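Long-range contacts in rhamnonate dehydratase (PDB 3FXG), which probably catalyses the magnesium-dependent dehydration of L-rhamnonate, as a member of the enolase superfamily: residues P9-I14 with I102-R107; D75-F80 with G145-E150; H94-R99 with Y117-F122; L112-Y117 with Y278-F283. All coordinates share one frame; numbering follows the deposited sequence.

Contact 1 (P9-I14 with I102-R107)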
loop_
_atom_site.group_PDB
_atom_site.type_symbol
_atom_site.label_atom_id
_atom_site.label_comp_id
_atom_site.label_asym_id
_atom_site.label_seq_id
_atom_site.Cartn_x
_atom_site.Cartn_y
_atom_site.Cartn_z
ATOM N N PRO A 9 44.948 26.669 10.771
ATOM C CA PRO A 9 45.305 27.300 9.496
ATOM C C PRO A 9 44.174 27.218 8.470
ATOM O O PRO A 9 43.458 26.220 8.402
ATOM C CB PRO A 9 46.549 26.522 9.063
ATOM C CG PRO A 9 46.334 25.168 9.665
ATOM C CD PRO A 9 45.805 25.501 11.043
ATOM N N LYS A 10 44.010 28.280 7.687
ATOM C CA LYS A 10 42.979 28.337 6.655
ATOM C C LYS A 10 43.542 27.780 5.347
ATOM O O LYS A 10 44.746 27.567 5.227
ATOM C CB LYS A 10 42.540 29.785 6.420
ATOM C CG LYS A 10 41.912 30.482 7.621
ATOM C CD LYS A 10 40.579 29.861 8.002
ATOM C CE LYS A 10 39.698 30.863 8.745
ATOM N NZ LYS A 10 40.348 31.399 9.972
ATOM N N ILE A 11 42.668 27.544 4.370
ATOM C CA ILE A 11 43.107 27.039 3.073
ATOM C C ILE A 11 43.756 28.188 2.312
ATOM O O ILE A 11 43.163 29.258 2.154
ATOM C CB ILE A 11 41.930 26.504 2.238
ATOM C CG1 ILE A 11 41.334 25.267 2.914
ATOM C CG2 ILE A 11 42.403 26.182 0.823
ATOM C CD1 ILE A 11 40.044 24.786 2.269
ATOM N N LYS A 12 44.971 27.953 1.836
ATOM C CA LYS A 12 45.728 28.962 1.109
ATOM C C LYS A 12 45.666 28.773 -0.401
ATOM O O LYS A 12 45.491 29.740 -1.148
ATOM C CB LYS A 12 47.189 28.930 1.565
ATOM C CG LYS A 12 48.098 29.905 0.835
ATOM C CD LYS A 12 49.529 29.788 1.336
ATOM C CE LYS A 12 50.445 30.778 0.630
ATOM N NZ LYS A 12 51.839 30.729 1.164
ATOM N N ALA A 13 45.806 27.531 -0.850
ATOM C CA ALA A 13 45.787 27.249 -2.276
ATOM C C ALA A 13 45.380 25.820 -2.597
ATOM O O ALA A 13 45.419 24.936 -1.738
ATOM C CB ALA A 13 47.165 27.533 -2.871
ATOM N N ILE A 14 44.974 25.609 -3.845
ATOM C CA ILE A 14 44.592 24.287 -4.309
ATOM C C ILE A 14 45.226 24.065 -5.675
ATOM O O ILE A 14 45.198 24.944 -6.538
ATOM C CB ILE A 14 43.052 24.127 -4.407
ATOM C CG1 ILE A 14 42.708 22.720 -4.902
ATOM C CG2 ILE A 14 42.470 25.174 -5.336
ATOM C CD1 ILE A 14 41.244 22.341 -4.721
ATOM N N ILE A 102 39.304 28.590 -1.168
ATOM C CA ILE A 102 40.314 29.572 -0.781
ATOM C C ILE A 102 39.873 30.457 0.380
ATOM O O ILE A 102 38.820 31.091 0.327
ATOM C CB ILE A 102 40.721 30.473 -1.973
ATOM C CG1 ILE A 102 41.102 29.612 -3.183
ATOM C CG2 ILE A 102 41.903 31.351 -1.573
ATOM C CD1 ILE A 102 42.189 28.592 -2.905
ATOM N N GLY A 103 40.689 30.486 1.431
ATOM C CA GLY A 103 40.388 31.300 2.598
ATOM C C GLY A 103 39.476 30.645 3.622
ATOM O O GLY A 103 39.245 31.201 4.697
ATOM N N ALA A 104 38.967 29.459 3.306
ATOM C CA ALA A 104 38.063 28.751 4.212
ATOM C C ALA A 104 38.774 27.941 5.288
ATOM O O ALA A 104 39.941 27.582 5.147
ATOM C CB ALA A 104 37.140 27.829 3.408
ATOM N N ASP A 105 38.056 27.669 6.374
ATOM C CA ASP A 105 38.586 26.866 7.468
ATOM C C ASP A 105 38.361 25.433 6.998
ATOM O O ASP A 105 37.223 25.028 6.770
ATOM C CB ASP A 105 37.787 27.118 8.753
ATOM C CG ASP A 105 38.421 26.473 9.976
ATOM O OD1 ASP A 105 38.832 25.295 9.895
ATOM O OD2 ASP A 105 38.502 27.144 11.026
ATOM N N PRO A 106 39.438 24.652 6.833
ATOM C CA PRO A 106 39.299 23.264 6.376
ATOM C C PRO A 106 38.480 22.354 7.287
ATOM O O PRO A 106 38.100 21.254 6.890
ATOM C CB PRO A 106 40.749 22.803 6.229
ATOM C CG PRO A 106 41.453 23.599 7.279
ATOM C CD PRO A 106 40.847 24.970 7.121
ATOM N N ARG A 107 38.206 22.805 8.506
ATOM C CA ARG A 107 37.411 22.005 9.431
ATOM C C ARG A 107 35.925 22.107 9.105
ATOM O O ARG A 107 35.113 21.334 9.625
ATOM C CB ARG A 107 37.663 22.448 10.875
ATOM C CG ARG A 107 39.068 22.116 11.376
ATOM C CD ARG A 107 39.325 22.734 12.742
ATOM N NE ARG A 107 39.152 24.183 12.704
ATOM C CZ ARG A 107 39.290 24.985 13.756
ATOM N NH1 ARG A 107 39.607 24.482 14.940
ATOM N NH2 ARG A 107 39.114 26.292 13.620
HETATM O O HOH W 1 37.889 29.690 11.191
HETATM O O HOH W 2 40.873 29.201 11.315
#

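Contact 2 (D75-F80 with G145-E150)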
loop_
_atom_site.group_PDB
_atom_site.type_symbol
_atom_site.label_atom_id
_atom_site.label_comp_id
_atom_site.label_asym_id
_atom_site.label_seq_id
_atom_site.Cartn_x
_atom_site.Cartn_y
_atom_site.Cartn_z
ATOM N N ASP A 75 49.737 27.287 6.991
ATOM C CA ASP A 75 50.891 26.900 7.799
ATOM C C ASP A 75 51.853 26.047 6.975
ATOM O O ASP A 75 52.859 25.550 7.489
ATOM C CB ASP A 75 50.436 26.124 9.040
ATOM C CG ASP A 75 49.927 24.738 8.706
ATOM O OD1 ASP A 75 49.451 24.534 7.570
ATOM O OD2 ASP A 75 49.991 23.855 9.585
ATOM N N GLY A 76 51.538 25.882 5.695
ATOM C CA GLY A 76 52.382 25.090 4.820
ATOM C C GLY A 76 52.000 23.622 4.741
ATOM O O GLY A 76 52.540 22.880 3.921
ATOM N N THR A 77 51.073 23.190 5.590
ATOM C CA THR A 77 50.649 21.794 5.575
ATOM C C THR A 77 49.869 21.533 4.295
ATOM O O THR A 77 49.068 22.366 3.869
ATOM C CB THR A 77 49.755 21.461 6.783
ATOM O OG1 THR A 77 50.432 21.823 7.994
ATOM C CG2 THR A 77 49.439 19.968 6.811
ATOM N N VAL A 78 50.109 20.381 3.677
ATOM C CA VAL A 78 49.429 20.034 2.438
ATOM C C VAL A 78 48.699 18.701 2.521
ATOM O O VAL A 78 49.282 17.674 2.869
ATOM C CB VAL A 78 50.421 19.960 1.244
ATOM C CG1 VAL A 78 49.673 19.580 -0.035
ATOM C CG2 VAL A 78 51.130 21.302 1.059
ATOM N N GLY A 79 47.413 18.731 2.202
ATOM C CA GLY A 79 46.629 17.515 2.203
ATOM C C GLY A 79 46.357 17.197 0.750
ATOM O O GLY A 79 46.248 18.111 -0.065
ATOM N N PHE A 80 46.259 15.918 0.408
ATOM C CA PHE A 80 45.991 15.551 -0.973
ATOM C C PHE A 80 45.216 14.247 -1.099
ATOM O O PHE A 80 45.082 13.489 -0.137
ATOM C CB PHE A 80 47.307 15.472 -1.766
ATOM C CG PHE A 80 48.335 14.554 -1.161
ATOM C CD1 PHE A 80 48.179 13.173 -1.215
ATOM C CD2 PHE A 80 49.466 15.075 -0.538
ATOM C CE1 PHE A 80 49.136 12.319 -0.658
ATOM C CE2 PHE A 80 50.429 14.230 0.023
ATOM C CZ PHE A 80 50.261 12.850 -0.040
ATOM N N GLY A 145 43.940 15.668 9.089
ATOM C CA GLY A 145 44.703 14.686 9.834
ATOM C C GLY A 145 46.150 15.119 9.995
ATOM O O GLY A 145 46.752 14.922 11.050
ATOM N N LYS A 146 46.709 15.722 8.950
ATOM C CA LYS A 146 48.095 16.171 8.994
ATOM C C LYS A 146 48.295 17.346 9.941
ATOM O O LYS A 146 49.283 17.393 10.674
ATOM C CB LYS A 146 48.580 16.514 7.582
ATOM C CG LYS A 146 48.857 15.261 6.770
ATOM C CD LYS A 146 49.110 15.533 5.304
ATOM C CE LYS A 146 49.427 14.226 4.591
ATOM N NZ LYS A 146 49.565 14.385 3.118
ATOM N N VAL A 147 47.356 18.286 9.948
ATOM C CA VAL A 147 47.469 19.431 10.842
ATOM C C VAL A 147 47.411 18.987 12.304
ATOM O O VAL A 147 48.170 19.479 13.138
ATOM C CB VAL A 147 46.355 20.469 10.579
ATOM C CG1 VAL A 147 46.409 21.574 11.634
ATOM C CG2 VAL A 147 46.532 21.070 9.187
ATOM N N ARG A 148 46.520 18.045 12.609
ATOM C CA ARG A 148 46.374 17.544 13.975
ATOM C C ARG A 148 47.327 16.401 14.293
ATOM O O ARG A 148 47.401 15.948 15.433
ATOM C CB ARG A 148 44.939 17.070 14.213
ATOM C CG ARG A 148 43.920 18.190 14.199
ATOM C CD ARG A 148 42.519 17.651 14.312
ATOM N NE ARG A 148 41.543 18.731 14.394
ATOM C CZ ARG A 148 40.329 18.669 13.862
ATOM N NH1 ARG A 148 39.950 17.579 13.206
ATOM N NH2 ARG A 148 39.498 19.692 13.987
ATOM N N ASN A 149 48.049 15.932 13.282
ATOM C CA ASN A 149 48.982 14.822 13.453
ATOM C C ASN A 149 48.242 13.564 13.918
ATOM O O ASN A 149 48.703 12.851 14.813
ATOM C CB ASN A 149 50.072 15.179 14.469
ATOM C CG ASN A 149 51.210 14.179 14.471
ATOM O OD1 ASN A 149 51.852 13.949 15.499
ATOM N ND2 ASN A 149 51.474 13.582 13.314
ATOM N N GLU A 150 47.090 13.299 13.306
ATOM C CA GLU A 150 46.286 12.126 13.645
ATOM C C GLU A 150 45.793 11.419 12.384
ATOM O O GLU A 150 45.632 12.046 11.336
ATOM C CB GLU A 150 45.067 12.531 14.491
ATOM C CG GLU A 150 45.389 13.035 15.895
ATOM C CD GLU A 150 44.138 13.281 16.739
ATOM O OE1 GLU A 150 43.375 12.317 16.981
ATOM O OE2 GLU A 150 43.916 14.439 17.166
HETATM O O HOH W 3 51.546 16.266 2.885
#

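Contact 3 (H94-R99 with Y117-F122)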
loop_
_atom_site.group_PDB
_atom_site.type_symbol
_atom_site.label_atom_id
_atom_site.label_comp_id
_atom_site.label_asym_id
_atom_site.label_seq_id
_atom_site.Cartn_x
_atom_site.Cartn_y
_atom_site.Cartn_z
ATOM N N HIS A 94 39.239 23.875 -10.560
ATOM C CA HIS A 94 39.621 25.283 -10.585
ATOM C C HIS A 94 38.565 26.249 -11.094
ATOM O O HIS A 94 38.407 27.337 -10.548
ATOM C CB HIS A 94 40.905 25.443 -11.400
ATOM C CG HIS A 94 42.062 24.675 -10.841
ATOM N ND1 HIS A 94 42.707 25.042 -9.679
ATOM C CD2 HIS A 94 42.650 23.526 -11.250
ATOM C CE1 HIS A 94 43.642 24.152 -9.396
ATOM N NE2 HIS A 94 43.627 23.222 -10.333
ATOM N N GLN A 95 37.837 25.867 -12.135
ATOM C CA GLN A 95 36.819 26.758 -12.677
ATOM C C GLN A 95 35.595 26.916 -11.777
ATOM O O GLN A 95 35.010 27.998 -11.702
ATOM C CB GLN A 95 36.383 26.279 -14.063
ATOM C CG GLN A 95 37.449 26.435 -15.140
ATOM C CD GLN A 95 37.866 27.882 -15.341
ATOM O OE1 GLN A 95 38.948 28.294 -14.921
ATOM N NE2 GLN A 95 37.003 28.662 -15.976
ATOM N N HIS A 96 35.210 25.856 -11.077
ATOM C CA HIS A 96 34.033 25.953 -10.227
ATOM C C HIS A 96 34.250 25.890 -8.717
ATOM O O HIS A 96 33.870 26.804 -7.987
ATOM C CB HIS A 96 33.019 24.870 -10.623
ATOM C CG HIS A 96 31.634 25.118 -10.106
ATOM N ND1 HIS A 96 30.603 24.220 -10.282
ATOM C CD2 HIS A 96 31.105 26.169 -9.436
ATOM C CE1 HIS A 96 29.499 24.709 -9.744
ATOM N NE2 HIS A 96 29.776 25.890 -9.224
ATOM N N PHE A 97 34.881 24.822 -8.248
ATOM C CA PHE A 97 35.045 24.626 -6.815
ATOM C C PHE A 97 36.088 25.427 -6.041
ATOM O O PHE A 97 35.910 25.663 -4.846
ATOM C CB PHE A 97 35.211 23.126 -6.552
ATOM C CG PHE A 97 34.107 22.300 -7.148
ATOM C CD1 PHE A 97 32.781 22.521 -6.776
ATOM C CD2 PHE A 97 34.377 21.343 -8.123
ATOM C CE1 PHE A 97 31.742 21.805 -7.369
ATOM C CE2 PHE A 97 33.346 20.622 -8.722
ATOM C CZ PHE A 97 32.024 20.855 -8.346
ATOM N N GLU A 98 37.153 25.871 -6.700
ATOM C CA GLU A 98 38.186 26.624 -5.991
ATOM C C GLU A 98 37.632 27.825 -5.220
ATOM O O GLU A 98 38.101 28.134 -4.124
ATOM C CB GLU A 98 39.275 27.095 -6.961
ATOM C CG GLU A 98 40.488 27.691 -6.257
ATOM C CD GLU A 98 41.653 27.963 -7.196
ATOM O OE1 GLU A 98 41.772 27.274 -8.233
ATOM O OE2 GLU A 98 42.465 28.857 -6.886
ATOM N N ARG A 99 36.624 28.483 -5.782
ATOM C CA ARG A 99 36.025 29.659 -5.153
ATOM C C ARG A 99 35.476 29.421 -3.745
ATOM O O ARG A 99 35.428 30.342 -2.933
ATOM C CB ARG A 99 34.901 30.214 -6.038
ATOM C CG ARG A 99 33.619 29.381 -6.042
ATOM C CD ARG A 99 32.631 29.913 -7.082
ATOM N NE ARG A 99 33.093 29.651 -8.446
ATOM C CZ ARG A 99 32.613 30.254 -9.530
ATOM N NH1 ARG A 99 31.653 31.163 -9.418
ATOM N NH2 ARG A 99 33.092 29.947 -10.728
ATOM N N TYR A 117 28.218 20.837 -3.552
ATOM C CA TYR A 117 27.149 19.992 -4.078
ATOM C C TYR A 117 25.954 20.795 -4.586
ATOM O O TYR A 117 25.486 20.587 -5.705
ATOM C CB TYR A 117 26.664 19.004 -3.010
ATOM C CG TYR A 117 25.657 18.011 -3.549
ATOM C CD1 TYR A 117 26.072 16.841 -4.187
ATOM C CD2 TYR A 117 24.285 18.268 -3.469
ATOM C CE1 TYR A 117 25.141 15.948 -4.737
ATOM C CE2 TYR A 117 23.351 17.388 -4.019
ATOM C CZ TYR A 117 23.785 16.230 -4.649
ATOM O OH TYR A 117 22.864 15.355 -5.186
ATOM N N ARG A 118 25.454 21.713 -3.769
ATOM C CA ARG A 118 24.296 22.493 -4.175
ATOM C C ARG A 118 24.598 23.493 -5.288
ATOM O O ARG A 118 23.731 23.789 -6.106
ATOM C CB ARG A 118 23.672 23.184 -2.952
ATOM C CG ARG A 118 23.022 22.183 -1.985
ATOM C CD ARG A 118 22.386 22.849 -0.769
ATOM N NE ARG A 118 21.187 23.633 -1.080
ATOM C CZ ARG A 118 19.994 23.119 -1.374
ATOM N NH1 ARG A 118 19.810 21.804 -1.413
ATOM N NH2 ARG A 118 18.963 23.925 -1.595
ATOM N N ALA A 119 25.828 23.995 -5.337
ATOM C CA ALA A 119 26.204 24.945 -6.381
ATOM C C ALA A 119 26.406 24.260 -7.734
ATOM O O ALA A 119 26.371 24.914 -8.773
ATOM C CB ALA A 119 27.470 25.690 -5.981
ATOM N N SER A 120 26.621 22.947 -7.725
ATOM C CA SER A 120 26.824 22.215 -8.972
ATOM C C SER A 120 25.642 21.321 -9.332
ATOM O O SER A 120 25.724 20.519 -10.263
ATOM C CB SER A 120 28.096 21.364 -8.891
ATOM O OG SER A 120 28.019 20.420 -7.835
HETATM N N MSE A 121 24.540 21.454 -8.599
HETATM C CA MSE A 121 23.372 20.630 -8.879
HETATM C C MSE A 121 22.810 20.823 -10.278
HETATM O O MSE A 121 22.248 19.890 -10.848
HETATM C CB MSE A 121 22.254 20.892 -7.867
HETATM C CG MSE A 121 22.499 20.321 -6.490
HETATM SE SE MSE A 121 20.825 19.919 -5.595
HETATM C CE MSE A 121 19.864 21.546 -6.001
ATOM N N PHE A 122 22.960 22.019 -10.842
ATOM C CA PHE A 122 22.410 22.265 -12.168
ATOM C C PHE A 122 23.060 21.417 -13.256
ATOM O O PHE A 122 22.511 21.281 -14.347
ATOM C CB PHE A 122 22.457 23.765 -12.517
ATOM C CG PHE A 122 23.835 24.308 -12.775
ATOM C CD1 PHE A 122 24.275 24.525 -14.079
ATOM C CD2 PHE A 122 24.676 24.645 -11.718
ATOM C CE1 PHE A 122 25.532 25.077 -14.326
ATOM C CE2 PHE A 122 25.936 25.196 -11.953
ATOM C CZ PHE A 122 26.365 25.415 -13.258
#

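Contact 4 (L112-Y117 with Y278-F283)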
loop_
_atom_site.group_PDB
_atom_site.type_symbol
_atom_site.label_atom_id
_atom_site.label_comp_id
_atom_site.label_asym_id
_atom_site.label_seq_id
_atom_site.Cartn_x
_atom_site.Cartn_y
_atom_site.Cartn_z
ATOM N N LEU A 112 31.506 23.185 3.350
ATOM C CA LEU A 112 32.136 23.085 2.041
ATOM C C LEU A 112 31.476 22.053 1.128
ATOM O O LEU A 112 31.345 22.282 -0.075
ATOM C CB LEU A 112 33.630 22.795 2.199
ATOM C CG LEU A 112 34.398 23.907 2.924
ATOM C CD1 LEU A 112 35.856 23.504 3.084
ATOM C CD2 LEU A 112 34.289 25.215 2.146
ATOM N N PHE A 113 31.055 20.921 1.680
ATOM C CA PHE A 113 30.406 19.921 0.840
ATOM C C PHE A 113 29.048 20.411 0.342
ATOM O O PHE A 113 28.725 20.270 -0.836
ATOM C CB PHE A 113 30.199 18.597 1.573
ATOM C CG PHE A 113 29.432 17.595 0.760
ATOM C CD1 PHE A 113 30.064 16.870 -0.248
ATOM C CD2 PHE A 113 28.056 17.459 0.919
ATOM C CE1 PHE A 113 29.335 16.028 -1.089
ATOM C CE2 PHE A 113 27.316 16.621 0.080
ATOM C CZ PHE A 113 27.956 15.908 -0.924
ATOM N N GLU A 114 28.249 20.978 1.239
ATOM C CA GLU A 114 26.932 21.471 0.854
ATOM C C GLU A 114 27.056 22.539 -0.220
ATOM O O GLU A 114 26.259 22.583 -1.155
ATOM C CB GLU A 114 26.191 22.049 2.063
ATOM C CG GLU A 114 25.900 21.029 3.157
ATOM C CD GLU A 114 25.091 19.852 2.653
ATOM O OE1 GLU A 114 24.030 20.084 2.035
ATOM O OE2 GLU A 114 25.509 18.695 2.880
ATOM N N GLN A 115 28.056 23.403 -0.091
ATOM C CA GLN A 115 28.241 24.457 -1.079
ATOM C C GLN A 115 28.625 23.887 -2.442
ATOM O O GLN A 115 28.020 24.226 -3.455
ATOM C CB GLN A 115 29.301 25.458 -0.607
ATOM C CG GLN A 115 28.886 26.232 0.644
ATOM C CD GLN A 115 29.872 27.316 1.017
ATOM O OE1 GLN A 115 31.084 27.135 0.894
ATOM N NE2 GLN A 115 29.359 28.449 1.493
HETATM N N MSE A 116 29.623 23.012 -2.472
HETATM C CA MSE A 116 30.047 22.432 -3.736
HETATM C C MSE A 116 28.939 21.598 -4.370
HETATM O O MSE A 116 28.730 21.649 -5.582
HETATM C CB MSE A 116 31.297 21.566 -3.536
HETATM C CG MSE A 116 32.538 22.347 -3.115
HETATM SE SE MSE A 116 34.133 21.244 -3.143
HETATM C CE MSE A 116 33.934 20.379 -1.423
ATOM N N TYR A 117 28.218 20.837 -3.552
ATOM C CA TYR A 117 27.149 19.992 -4.078
ATOM C C TYR A 117 25.954 20.795 -4.586
ATOM O O TYR A 117 25.486 20.587 -5.705
ATOM C CB TYR A 117 26.664 19.004 -3.010
ATOM C CG TYR A 117 25.657 18.011 -3.549
ATOM C CD1 TYR A 117 26.072 16.841 -4.187
ATOM C CD2 TYR A 117 24.285 18.268 -3.469
ATOM C CE1 TYR A 117 25.141 15.948 -4.737
ATOM C CE2 TYR A 117 23.351 17.388 -4.019
ATOM C CZ TYR A 117 23.785 16.230 -4.649
ATOM O OH TYR A 117 22.864 15.355 -5.186
ATOM N N TYR A 278 25.219 7.996 -6.073
ATOM C CA TYR A 278 25.834 9.178 -5.461
ATOM C C TYR A 278 24.937 9.961 -4.503
ATOM O O TYR A 278 23.717 9.968 -4.652
ATOM C CB TYR A 278 26.288 10.139 -6.566
ATOM C CG TYR A 278 26.943 9.461 -7.751
ATOM C CD1 TYR A 278 28.328 9.464 -7.907
ATOM C CD2 TYR A 278 26.174 8.792 -8.705
ATOM C CE1 TYR A 278 28.932 8.815 -8.986
ATOM C CE2 TYR A 278 26.766 8.139 -9.782
ATOM C CZ TYR A 278 28.144 8.154 -9.916
ATOM O OH TYR A 278 28.722 7.504 -10.981
ATOM N N SER A 279 25.577 10.643 -3.549
ATOM C CA SER A 279 24.930 11.487 -2.536
ATOM C C SER A 279 24.036 10.752 -1.548
ATOM O O SER A 279 23.620 9.617 -1.785
ATOM C CB SER A 279 24.117 12.610 -3.194
ATOM O OG SER A 279 22.784 12.199 -3.460
ATOM N N ARG A 280 23.735 11.416 -0.435
ATOM C CA ARG A 280 22.885 10.817 0.585
ATOM C C ARG A 280 21.482 10.611 0.029
ATOM O O ARG A 280 20.763 9.705 0.446
ATOM C CB ARG A 280 22.845 11.696 1.846
ATOM C CG ARG A 280 22.391 13.151 1.656
ATOM C CD ARG A 280 22.462 13.889 3.002
ATOM N NE ARG A 280 22.041 15.290 2.955
ATOM C CZ ARG A 280 22.865 16.326 2.810
ATOM N NH1 ARG A 280 24.173 16.134 2.687
ATOM N NH2 ARG A 280 22.380 17.564 2.818
ATOM N N TYR A 281 21.112 11.444 -0.937
ATOM C CA TYR A 281 19.796 11.360 -1.565
ATOM C C TYR A 281 19.719 10.148 -2.480
ATOM O O TYR A 281 18.659 9.540 -2.637
ATOM C CB TYR A 281 19.532 12.633 -2.361
ATOM C CG TYR A 281 19.609 13.865 -1.500
ATOM C CD1 TYR A 281 18.622 14.134 -0.552
ATOM C CD2 TYR A 281 20.686 14.743 -1.600
ATOM C CE1 TYR A 281 18.705 15.251 0.276
ATOM C CE2 TYR A 281 20.779 15.861 -0.777
ATOM C CZ TYR A 281 19.783 16.108 0.157
ATOM O OH TYR A 281 19.863 17.210 0.974
ATOM N N GLY A 282 20.848 9.802 -3.089
ATOM C CA GLY A 282 20.873 8.652 -3.966
ATOM C C GLY A 282 20.825 7.369 -3.161
ATOM O O GLY A 282 20.095 6.438 -3.496
ATOM N N PHE A 283 21.591 7.323 -2.077
ATOM C CA PHE A 283 21.641 6.128 -1.246
ATOM C C PHE A 283 20.422 5.871 -0.370
ATOM O O PHE A 283 20.153 4.723 -0.011
ATOM C CB PHE A 283 22.923 6.144 -0.409
ATOM C CG PHE A 283 24.135 5.747 -1.196
ATOM C CD1 PHE A 283 24.393 4.401 -1.459
ATOM C CD2 PHE A 283 24.952 6.711 -1.771
ATOM C CE1 PHE A 283 25.443 4.022 -2.291
ATOM C CE2 PHE A 283 26.004 6.345 -2.608
ATOM C CZ PHE A 283 26.247 4.997 -2.869
HETATM O O HOH W 4 22.181 12.622 -6.098
#

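Contact 1 (P9-I14 with I102-R107)
Ile11 exchanges two backbone hydrogen bonds with the loop at 102-107. Its N donates to Ala104 O at 2.8 Å, and its O accepts from Gly103 N at 2.9 Å. Asp105 and Lys10 are joined through two waters. One water takes a 2.6 Å bond from Lys10 NZ, and the other gives a 2.6 Å bond to Asp105 OD2; the remaining links are longer, that from Lys10 NZ weak. The same carboxylate is held side-on in a salt bridge by Arg107, NE to OD1 and NH2 to OD2. Asp105 OD1 also accepts from Arg107 N, an Asx turn. This loop connects helix 86-101 to helix 109-119 and lies against the start of strand 11-19, in the enolase-superfamily N-terminal domain. The strand pairs with strand 66-73, and a classic beta bulge falls at Lys12 and Ala13, opposite Glu72. Lys10 runs its aliphatic chain over the loop, with CD 3.6 Å from Asp105 CA. Ile11 CG1 lies anti to the carbonyl carbon (chi1 -66°) and passes Pro106 CB at 4.2 Å. Ile102 CD1 bends back to 3.9 Å from Ala13 CA. Pro106 CD lies against Pro9 O at 3.2 Å, a buried oxygen with no partner in the model.

Contact 2 (D75-F80 with G145-E150)
The Phe80 ring receives the ammonium of Lys146 obliquely. NZ of Lys146 lies 3.8 Å from the centroid of the Phe80 ring, 34° off the ring normal, in an off-centre cation-pi contact. The closest ring atom is Phe80 CE2, 3.2 Å from Lys146 NZ. The Lys146 chain is extended beyond CG and crosses the Phe80 side chain at about a right angle. On the way Lys146 CD passes 3.2 Å from Val78 O. Lys146 NZ also makes a weak bond to Val78 O, and a water bridges the same two atoms. The ammonium's main partner is Asp142 OD2, one helical turn earlier, in a salt bridge; that oxygen also accepts from Phe80 N. Nearer the backbone, Thr77 CG2 lies 3.6 Å from Lys146 CB and 3.9 Å from Val147 CG2. Thr77 is steadied by Asp75: OG1 donates to OD2, and N donates to OD1 from above the carboxylate plane. The second bond forms an Asx turn. The helix ends in a Schellman motif, with Asn149 as C-prime and Glu150 N bonded to Gly145 O. Here the outermost strand of the antiparallel sheet within this chain meets the end of helix 128-148, in the enolase-superfamily N-terminal domain.

Contact 3 (H94-R99 with Y117-F122)
His96 buries the most surface, and it meets the end of helix 109-119 with the CE1 side of its imidazole. Its CE1 lies 3.3 Å from Ala119 O, which sits at the ring edge near the ring plane. His96 CG is anti to the backbone N (chi1 -163°), which carries it toward that helix end. Ala119 CB lies 4.0 Å from His96 NE2. Ser120 comes next. Its CB approaches His96 CE1 obliquely at 3.7 Å and also meets the edge of the Phe97 ring, 4.0 Å from Phe97 CE1. Ser120 OG lies near the plane of that ring but bonds to Met116 O, in the last turn of helix 109-119. Phe97 is third. Its CD1 lies over one face of the His96 ring, offset toward the rim, and its side chain also packs on Val132, Ile133 and Ile136 of helix 128-148. Phe122 adds a lighter oblique touch, its CE2 4.2 Å from His96 CE1. No hydrogen bond crosses between the two segments. Both imidazole nitrogens are instead bonded elsewhere: ND1 to Tyr123 OH, and NE2 to Trp59 O of a neighbouring subunit. Trp59 O can only accept, so NE2 probably carries a proton. The two bonds probably hold the ring's rotation, and CE1 faces the carbonyl of Ala119, probably as a weak C-H...O contact. This buried contact therefore joins helix packing within the N-terminal domain to subunit association.

Contact 4 (L112-Y117 with Y278-F283)
Glu114 and Arg280 form a two-pronged salt bridge. Arg280 reaches it end-on: NH1 meets Glu114 OE2 at 2.9 Å, and NH2 meets Glu114 OE1 at 3.1 Å. OE2 uses its syn lone pair. OE1 is also met on the syn side, but 30° out of the carboxylate plane. The carboxylate and guanidinium planes are 37° apart, so the two groups are not coplanar. Phe113 lies beside the pair, with CE2 4.1 Å from Arg280 NH1. Tyr117 makes the second point of contact. Tyr117 OH lies 3.6 Å from Ser279 CB, and a water donates to both Tyr117 OH and Ser279 OG. Tyr117 CE2 also packs 4.4 Å from Tyr281 CE2. These side chains span two helix segments whose axes are 13.2 Å apart at an angle of 81°. The contact thus joins helix 109-119 of the N-terminal domain to helix 279-287 of the barrel domain, the two-domain plan of the enolase superfamily. Arg280 is extended from CG to NE, and its CG lies over the centre of the Tyr281 ring. Its NH1 also forms a salt bridge with Glu307, and its NE donates to Ala316 O of a second subunit. The guanidinium thus faces two carboxylates and would probably help to balance their buried negative charge. Ser279 OG donates to Tyr278 O. Tyr117 OH is hydrogen-bonded to Asp254 of a third subunit, and Tyr281 OH to Asp319 of the second.

In the fold
Contacts 1, 2 and 3 lie within the N-terminal region, while contact 4 ties that region to the barrel. Contacts 1 and 2 have centres about 11 Å apart and reach the same antiparallel sheet; Pro9 touches both Asp75 and Val147. Contact 1 meets contact 3 where Ile14 packs on Glu98, and contact 4 where Ala104 lies against Leu112. Contacts 3 and 4 share Tyr117 and helix 109-119, with centres about 12 Å apart. Contact 2 does not touch contact 3 or contact 4. The magnesium ion is bound by Asp222, Glu248 and Glu275 in the barrel. Glu275 lies only three residues before segment 278-283, which makes contact 4 the one nearest in sequence to the metal site.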